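Local coordinates for protein HepC.19480.a.B1 (Helicobacter pylori, PDB 6MTZ) that is of unknown function but is probably a DHH/DHHA1-family protein, related to metal-dependent phosphoesterases that cleave phosphodiester bonds, at residues 180-184 against 225-229; 270-275 against 292-297. All blocks are in the same frame, centred on the assembly; numbering follows the deposited sequence. Where two conformers were deposited one is given.

In the fold
Contacts 1 and 2 follow one another along the chain, with contact 1 closed before contact 2 opens; their centres lie about 19 Å apart and their nearest atoms about 6 Å apart, without touching. Contact 1 (180-184 with 225-229) belongs to the helical region that follows the five-stranded parallel sheet. Contact 2 (270-275 with 292-297) belongs to the mixed sheet of the C-terminal part, probably the DHHA1 domain; helix 238-251, which packs on Leu229 of contact 1, precedes that sheet in the chain. Residues just after 180-184 join the two: Asn185 ND2 is hydrogen-bonded to Ser271 OG, and the Phe187 and Tyr270 rings meet edge-to-face. Neither contact can be tied to an assigned active site.

Contact 1 of 2, residues 180-184 against 225-229; sequences QSSEL and KKIAL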
ATOM      1  N   GLN A 180       7.697  -4.896  -8.132  1.00 30.59           N
ATOM      2  CA  GLN A 180       8.492  -5.920  -7.475  1.00 26.57           C
ATOM      3  C   GLN A 180       8.994  -5.499  -6.108  1.00 22.64           C
ATOM      4  O   GLN A 180       9.671  -6.291  -5.446  1.00 28.54           O
ATOM      5  CB  GLN A 180       9.676  -6.310  -8.365  1.00 20.00           C
ATOM      6  CG  GLN A 180       9.237  -7.104  -9.604  1.00 22.44           C
ATOM      7  CD  GLN A 180      10.415  -7.558 -10.489  1.00 26.98           C
ATOM      8  OE1 GLN A 180      11.549  -7.088 -10.353  1.00 26.89           O
ATOM      9  NE2 GLN A 180      10.138  -8.452 -11.400  1.00 20.08           N
ATOM     10  N   SER A 181       8.694  -4.280  -5.662  1.00 22.42           N
ATOM     11  CA  SER A 181       9.116  -3.850  -4.327  1.00 22.73           C
ATOM     12  C   SER A 181       8.045  -4.234  -3.302  1.00 23.10           C
ATOM     13  O   SER A 181       7.443  -3.399  -2.635  1.00 25.21           O
ATOM     14  CB  SER A 181       9.432  -2.352  -4.309  1.00 21.67           C
ATOM     15  OG  SER A 181       8.362  -1.550  -4.834  1.00 27.65           O
ATOM     16  N   SER A 182       7.825  -5.545  -3.185  1.00 23.76           N
ATOM     17  CA  SER A 182       6.785  -6.114  -2.342  0.58 25.27           C
ATOM     18  C   SER A 182       7.335  -6.660  -1.028  1.00 29.82           C
ATOM     19  O   SER A 182       6.649  -7.444  -0.360  1.00 20.54           O
ATOM     20  CB  SER A 182       6.047  -7.213  -3.106  0.58 26.15           C
ATOM     21  OG  SER A 182       5.701  -6.774  -4.417  0.58 25.72           O
ATOM     22  N   GLU A 183       8.556  -6.262  -0.649  1.00 24.75           N
ATOM     23  CA  GLU A 183       9.183  -6.763   0.571  1.00 26.30           C
ATOM     24  C   GLU A 183       8.459  -6.336   1.846  1.00 27.59           C
ATOM     25  O   GLU A 183       8.652  -6.974   2.878  1.00 30.26           O
ATOM     26  CB  GLU A 183      10.649  -6.309   0.640  1.00 23.40           C
ATOM     27  CG  GLU A 183      11.585  -6.948  -0.407  1.00 28.41           C
ATOM     28  CD  GLU A 183      11.393  -6.358  -1.791  1.00 33.45           C
ATOM     29  OE1 GLU A 183      10.814  -5.249  -1.881  1.00 33.13           O
ATOM     30  OE2 GLU A 183      11.799  -7.008  -2.782  1.00 26.21           O
ATOM     31  N   LEU A 184       7.682  -5.246   1.822  1.00 29.07           N
ATOM     32  CA  LEU A 184       6.840  -4.853   2.955  1.00 22.95           C
ATOM     33  C   LEU A 184       5.377  -5.048   2.558  1.00 30.51           C
ATOM     34  O   LEU A 184       4.846  -4.299   1.721  1.00 26.83           O
ATOM     35  CB  LEU A 184       7.097  -3.403   3.376  1.00 23.01           C
ATOM     36  CG  LEU A 184       8.526  -3.004   3.786  1.00 28.46           C
ATOM     37  CD1 LEU A 184       8.606  -1.510   4.095  1.00 26.48           C
ATOM     38  CD2 LEU A 184       9.032  -3.811   4.997  1.00 25.18           C
ATOM     39  N   LYS A 225      17.463  -1.232  -2.576  1.00 18.84           N
ATOM     40  CA  LYS A 225      16.321  -1.775  -1.848  1.00 23.53           C
ATOM     41  C   LYS A 225      16.745  -2.337  -0.500  1.00 23.12           C
ATOM     42  O   LYS A 225      16.055  -2.137   0.508  1.00 24.28           O
ATOM     43  CB  LYS A 225      15.623  -2.861  -2.674  1.00 19.65           C
ATOM     44  CG  LYS A 225      15.030  -2.376  -4.003  1.00 22.89           C
ATOM     45  CD  LYS A 225      14.467  -3.579  -4.798  1.00 18.76           C
ATOM     46  CE  LYS A 225      13.310  -4.242  -4.038  1.00 18.97           C
ATOM     47  NZ  LYS A 225      12.609  -5.302  -4.870  1.00 21.53           N
ATOM     48  N   LYS A 226      17.852  -3.085  -0.477  1.00 25.43           N
ATOM     49  CA  LYS A 226      18.351  -3.637   0.778  1.00 29.86           C
ATOM     50  C   LYS A 226      18.628  -2.530   1.785  1.00 27.18           C
ATOM     51  O   LYS A 226      18.355  -2.684   2.981  1.00 24.74           O
ATOM     52  CB  LYS A 226      19.629  -4.453   0.542  1.00 21.57           C
ATOM     53  CG  LYS A 226      19.418  -5.827  -0.037  1.00 23.76           C
ATOM     54  CD  LYS A 226      20.733  -6.623   0.063  1.00 29.98           C
ATOM     55  CE  LYS A 226      20.546  -8.078  -0.242  1.00 19.34           C
ATOM     56  NZ  LYS A 226      21.810  -8.857  -0.160  1.00 23.68           N
ATOM     57  N   ILE A 227      19.160  -1.400   1.313  1.00 24.29           N
ATOM     58  CA  ILE A 227      19.469  -0.300   2.214  1.00 27.76           C
ATOM     59  C   ILE A 227      18.196   0.408   2.648  1.00 23.66           C
ATOM     60  O   ILE A 227      18.039   0.760   3.824  1.00 21.53           O
ATOM     61  CB  ILE A 227      20.464   0.667   1.549  1.00 26.71           C
ATOM     62  CG1 ILE A 227      21.841   0.008   1.482  1.00 24.10           C
ATOM     63  CG2 ILE A 227      20.571   1.958   2.332  1.00 34.35           C
ATOM     64  CD1 ILE A 227      22.769   0.735   0.608  1.00 27.45           C
ATOM     65  N   ALA A 228      17.264   0.622   1.719  1.00 19.78           N
ATOM     66  CA  ALA A 228      16.026   1.304   2.101  1.00 21.09           C
ATOM     67  C   ALA A 228      15.240   0.483   3.116  1.00 29.20           C
ATOM     68  O   ALA A 228      14.482   1.043   3.916  1.00 30.72           O
ATOM     69  CB  ALA A 228      15.170   1.585   0.866  1.00 18.76           C
ATOM     70  N   LEU A 229      15.424  -0.838   3.117  1.00 24.04           N
ATOM     71  CA  LEU A 229      14.717  -1.674   4.080  1.00 25.15           C
ATOM     72  C   LEU A 229      15.395  -1.707   5.444  1.00 24.72           C
ATOM     73  O   LEU A 229      14.919  -2.422   6.330  1.00 35.54           O
ATOM     74  CB  LEU A 229      14.581  -3.097   3.549  1.00 20.15           C
ATOM     75  CG  LEU A 229      13.590  -3.313   2.408  1.00 24.51           C
ATOM     76  CD1 LEU A 229      13.857  -4.663   1.796  1.00 24.22           C
ATOM     77  CD2 LEU A 229      12.157  -3.225   2.926  1.00 22.26           C
TER
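Two bends bring Glu183 and Lys225 together: Glu183 folds at chi2 (76°), Lys225 at chi3 (63°), and both start with CG beside their own backbone N. The two side chains cross at about a right angle. The resulting salt bridge joins Lys225 NZ to Glu183 OE2 at 2.8 Å; the ammonium group comes from the syn side and lies 30° out of the carboxylate plane. Lys225 CE is about equally near both oxygens, 3.4 Å from Glu183 OE1 and from Glu183 OE2. OE1 is hydrogen-bonded to Tyr196 OH on helix 190-203. Both carboxylate oxygens are thus engaged, which should restrict rotation of the group.

Lys225 NZ makes a second, weak bond to Gln180 O at 3.2 Å. The same carbonyl receives a weak bond from Ser182 N, 3.0 Å from Gln180 O, across the inverse gamma turn centred on Ser181. In the fold, the loop between helices 168-180 and 190-203 passes the C-terminal end of helix 213-228, where the buried Lys225 sits within reach of the turn. Having an anionic partner and a carbonyl oxygen close by probably helps keep it protonated.

Beyond the charged pair the contact is apolar. Leu229 divides its two methyls: CD1 touches Glu183 CB at 3.8 Å, against the aliphatic part of the bent chain, while CD2 comes within 3.7 Å of Leu184 CG. The two leucines slide past each other in opposite directions. Tyr196 touches both of them, and Met238 and Ile241 of helix 238-251 also pack on Leu229.

Contact 2 of 2, residues 270-275 against 292-297; sequences YSMGGI and YIDVNA
Asp294 reaches from strand 291-295 to the backbone of Met272 and Gly273, in the turn that begins the crossover of a beta-alpha-beta unit. Strand 264-270 leads through this turn into helix 276-285 and returns as the parallel neighbour 291-295; the bridge pairs Tyr270 with Val295. Along Asp294, CB lies against Ile275 CG2 at 3.8 Å. With CG anti to the backbone N (chi1 -176°), CG extends toward the turn and comes near Met272 N and CB. Its OD1 accepts Met272 N at 3.0 Å on the syn side, moderately out of the carboxylate plane, and also bonds to Ser269 OG. Its OD2 takes Gly273 N at 3.3 Å from above the plane, 53° out of it, and a weak share of Met272 N. Gly273 N-H is shared between OD2 directly and, weakly, a water that itself donates to OD2.

Two successive amides therefore point at one carboxylate, which probably helps fix the turn's shape. Gly273 suits this backbone conformation, since a CB there would be jammed against the Met272 carbonyl O. Two residues earlier, Ser271 N carries the pairing one step past the Tyr270-Val295 bridge with a nearly straight bond to Val295 O (2.8 Å, 168° at the hydrogen).

On the helix side of Asp294, Ile275 CD1 packs on Tyr292 CD1 at 3.7 Å. The Tyr292 hydroxyl, bonded to Ser269 OG, lies beside Met272 SD, whose side chain crosses the tyrosine at about a right angle. At the other end the Tyr270 ring extends along the exit of the partner strand: CD1 is 3.1 Å from Val295 O, and OH ends 3.4 Å from Ala297 CB.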
ATOM      1  N   TYR A 270      -2.354 -10.907   8.017  1.00 30.21           N
ATOM      2  CA  TYR A 270      -3.295 -11.025   6.904  1.00 30.01           C
ATOM      3  C   TYR A 270      -2.619 -10.678   5.594  1.00 30.43           C
ATOM      4  O   TYR A 270      -1.995  -9.620   5.489  1.00 30.98           O
ATOM      5  CB  TYR A 270      -4.491 -10.101   7.099  1.00 30.01           C
ATOM      6  CG  TYR A 270      -5.550 -10.170   6.022  1.00 33.73           C
ATOM      7  CD1 TYR A 270      -6.365 -11.289   5.899  1.00 32.03           C
ATOM      8  CD2 TYR A 270      -5.784  -9.087   5.173  1.00 37.92           C
ATOM      9  CE1 TYR A 270      -7.361 -11.357   4.949  1.00 28.92           C
ATOM     10  CE2 TYR A 270      -6.795  -9.140   4.202  1.00 36.15           C
ATOM     11  CZ  TYR A 270      -7.575 -10.280   4.096  1.00 41.70           C
ATOM     12  OH  TYR A 270      -8.580 -10.354   3.150  1.00 39.28           O
ATOM     13  N   SER A 271      -2.755 -11.567   4.606  1.00 25.03           N
ATOM     14  CA  SER A 271      -2.217 -11.459   3.243  1.00 24.45           C
ATOM     15  C   SER A 271      -0.699 -11.588   3.162  1.00 27.48           C
ATOM     16  O   SER A 271      -0.121 -11.314   2.101  1.00 32.77           O
ATOM     17  CB  SER A 271      -2.640 -10.155   2.552  1.00 26.99           C
ATOM     18  OG  SER A 271      -1.859  -9.048   3.001  1.00 31.13           O
ATOM     19  N   MET A 272      -0.019 -12.032   4.219  1.00 31.03           N
ATOM     20  CA  MET A 272       1.446 -12.007   4.146  1.00 33.73           C
ATOM     21  C   MET A 272       2.029 -13.120   3.283  1.00 35.12           C
ATOM     22  O   MET A 272       3.161 -12.978   2.803  1.00 33.82           O
ATOM     23  CB  MET A 272       2.033 -12.040   5.547  1.00 31.92           C
ATOM     24  CG  MET A 272       1.608 -10.800   6.325  1.00 38.23           C
ATOM     25  SD  MET A 272       2.714 -10.329   7.655  1.00 39.94           S
ATOM     26  CE  MET A 272       4.167  -9.804   6.733  1.00 29.24           C
ATOM     27  N   GLY A 273       1.304 -14.215   3.075  1.00 35.06           N
ATOM     28  CA  GLY A 273       1.675 -15.189   2.044  1.00 45.30           C
ATOM     29  C   GLY A 273       2.581 -16.292   2.586  1.00 55.75           C
ATOM     30  O   GLY A 273       2.140 -17.121   3.387  1.00 50.76           O
ATOM     31  N   GLY A 274       3.830 -16.318   2.118  1.00 61.03           N
ATOM     32  CA  GLY A 274       4.800 -17.302   2.573  1.00 60.74           C
ATOM     33  C   GLY A 274       5.454 -16.866   3.866  1.00 60.29           C
ATOM     34  O   GLY A 274       6.187 -15.873   3.890  1.00 58.30           O
ATOM     35  N   ILE A 275       5.209 -17.598   4.950  1.00 50.52           N
ATOM     36  CA  ILE A 275       5.462 -17.073   6.281  1.00 31.38           C
ATOM     37  C   ILE A 275       6.540 -17.853   7.027  1.00 43.82           C
ATOM     38  O   ILE A 275       6.768 -17.597   8.212  1.00 41.64           O
ATOM     39  CB  ILE A 275       4.161 -17.029   7.104  1.00 43.80           C
ATOM     40  CG1 ILE A 275       3.690 -18.447   7.412  1.00 37.11           C
ATOM     41  CG2 ILE A 275       3.060 -16.263   6.345  1.00 47.23           C
ATOM     42  CD1 ILE A 275       2.727 -18.495   8.557  1.00 40.39           C
ATOM     43  N   TYR A 292       2.107 -18.756  15.038  1.00 39.94           N
ATOM     44  CA  TYR A 292       1.889 -17.670  14.110  1.00 34.42           C
ATOM     45  C   TYR A 292       0.841 -18.147  13.122  1.00 38.37           C
ATOM     46  O   TYR A 292       0.857 -19.311  12.711  1.00 33.74           O
ATOM     47  CB  TYR A 292       3.206 -17.284  13.406  1.00 32.81           C
ATOM     48  CG  TYR A 292       3.121 -16.015  12.597  1.00 31.44           C
ATOM     49  CD1 TYR A 292       2.526 -16.010  11.347  1.00 38.36           C
ATOM     50  CD2 TYR A 292       3.630 -14.818  13.087  1.00 33.35           C
ATOM     51  CE1 TYR A 292       2.431 -14.852  10.605  1.00 36.94           C
ATOM     52  CE2 TYR A 292       3.537 -13.653  12.354  1.00 34.08           C
ATOM     53  CZ  TYR A 292       2.937 -13.682  11.109  1.00 35.79           C
ATOM     54  OH  TYR A 292       2.830 -12.539  10.359  1.00 28.88           O
ATOM     55  N   ILE A 293      -0.096 -17.267  12.774  1.00 30.61           N
ATOM     56  CA  ILE A 293      -1.163 -17.635  11.854  1.00 26.79           C
ATOM     57  C   ILE A 293      -1.381 -16.482  10.882  1.00 35.36           C
ATOM     58  O   ILE A 293      -1.504 -15.325  11.295  1.00 33.89           O
ATOM     59  CB  ILE A 293      -2.453 -18.013  12.609  1.00 28.73           C
ATOM     60  CG1 ILE A 293      -3.587 -18.338  11.634  1.00 35.85           C
ATOM     61  CG2 ILE A 293      -2.871 -16.916  13.605  1.00 27.19           C
ATOM     62  CD1 ILE A 293      -4.819 -18.922  12.312  1.00 32.32           C
ATOM     63  N   ASP A 294      -1.368 -16.793   9.589  1.00 25.38           N
ATOM     64  CA  ASP A 294      -1.666 -15.841   8.529  1.00 33.79           C
ATOM     65  C   ASP A 294      -2.854 -16.354   7.726  1.00 35.79           C
ATOM     66  O   ASP A 294      -2.944 -17.549   7.425  1.00 36.70           O
ATOM     67  CB  ASP A 294      -0.453 -15.631   7.608  1.00 27.61           C
ATOM     68  CG  ASP A 294      -0.691 -14.572   6.549  1.00 30.23           C
ATOM     69  OD1 ASP A 294      -0.662 -13.362   6.876  1.00 31.79           O
ATOM     70  OD2 ASP A 294      -0.895 -14.955   5.383  1.00 37.21           O
ATOM     71  N   VAL A 295      -3.774 -15.448   7.403  1.00 27.85           N
ATOM     72  CA  VAL A 295      -4.935 -15.740   6.571  1.00 27.17           C
ATOM     73  C   VAL A 295      -4.883 -14.835   5.349  1.00 24.18           C
ATOM     74  O   VAL A 295      -4.427 -13.690   5.429  1.00 32.69           O
ATOM     75  CB  VAL A 295      -6.255 -15.528   7.345  1.00 40.29           C
ATOM     76  CG1 VAL A 295      -7.432 -16.113   6.574  1.00 35.75           C
ATOM     77  CG2 VAL A 295      -6.151 -16.137   8.734  1.00 48.17           C
ATOM     78  N   ASN A 296      -5.346 -15.344   4.209  1.00 31.34           N
ATOM     79  CA  ASN A 296      -5.482 -14.495   3.029  1.00 30.34           C
ATOM     80  C   ASN A 296      -6.964 -14.271   2.724  1.00 37.34           C
ATOM     81  O   ASN A 296      -7.847 -14.754   3.433  1.00 30.94           O
ATOM     82  CB  ASN A 296      -4.714 -15.075   1.828  1.00 30.64           C
ATOM     83  CG  ASN A 296      -5.299 -16.391   1.301  1.00 41.12           C
ATOM     84  OD1 ASN A 296      -6.430 -16.765   1.615  1.00 34.45           O
ATOM     85  ND2 ASN A 296      -4.511 -17.092   0.468  1.00 34.44           N
ATOM     86  N   ALA A 297      -7.228 -13.519   1.651  1.00 35.54           N
ATOM     87  CA  ALA A 297      -8.581 -13.085   1.327  1.00 29.08           C
ATOM     88  C   ALA A 297      -9.484 -14.232   0.905  1.00 33.30           C
ATOM     89  O   ALA A 297     -10.707 -14.072   0.916  1.00 32.44           O
ATOM     90  CB  ALA A 297      -8.541 -12.035   0.212  1.00 35.43           C
TER
HETATM   91  O   HOH W   1      -1.410 -14.725   2.880  1.00 31.57           O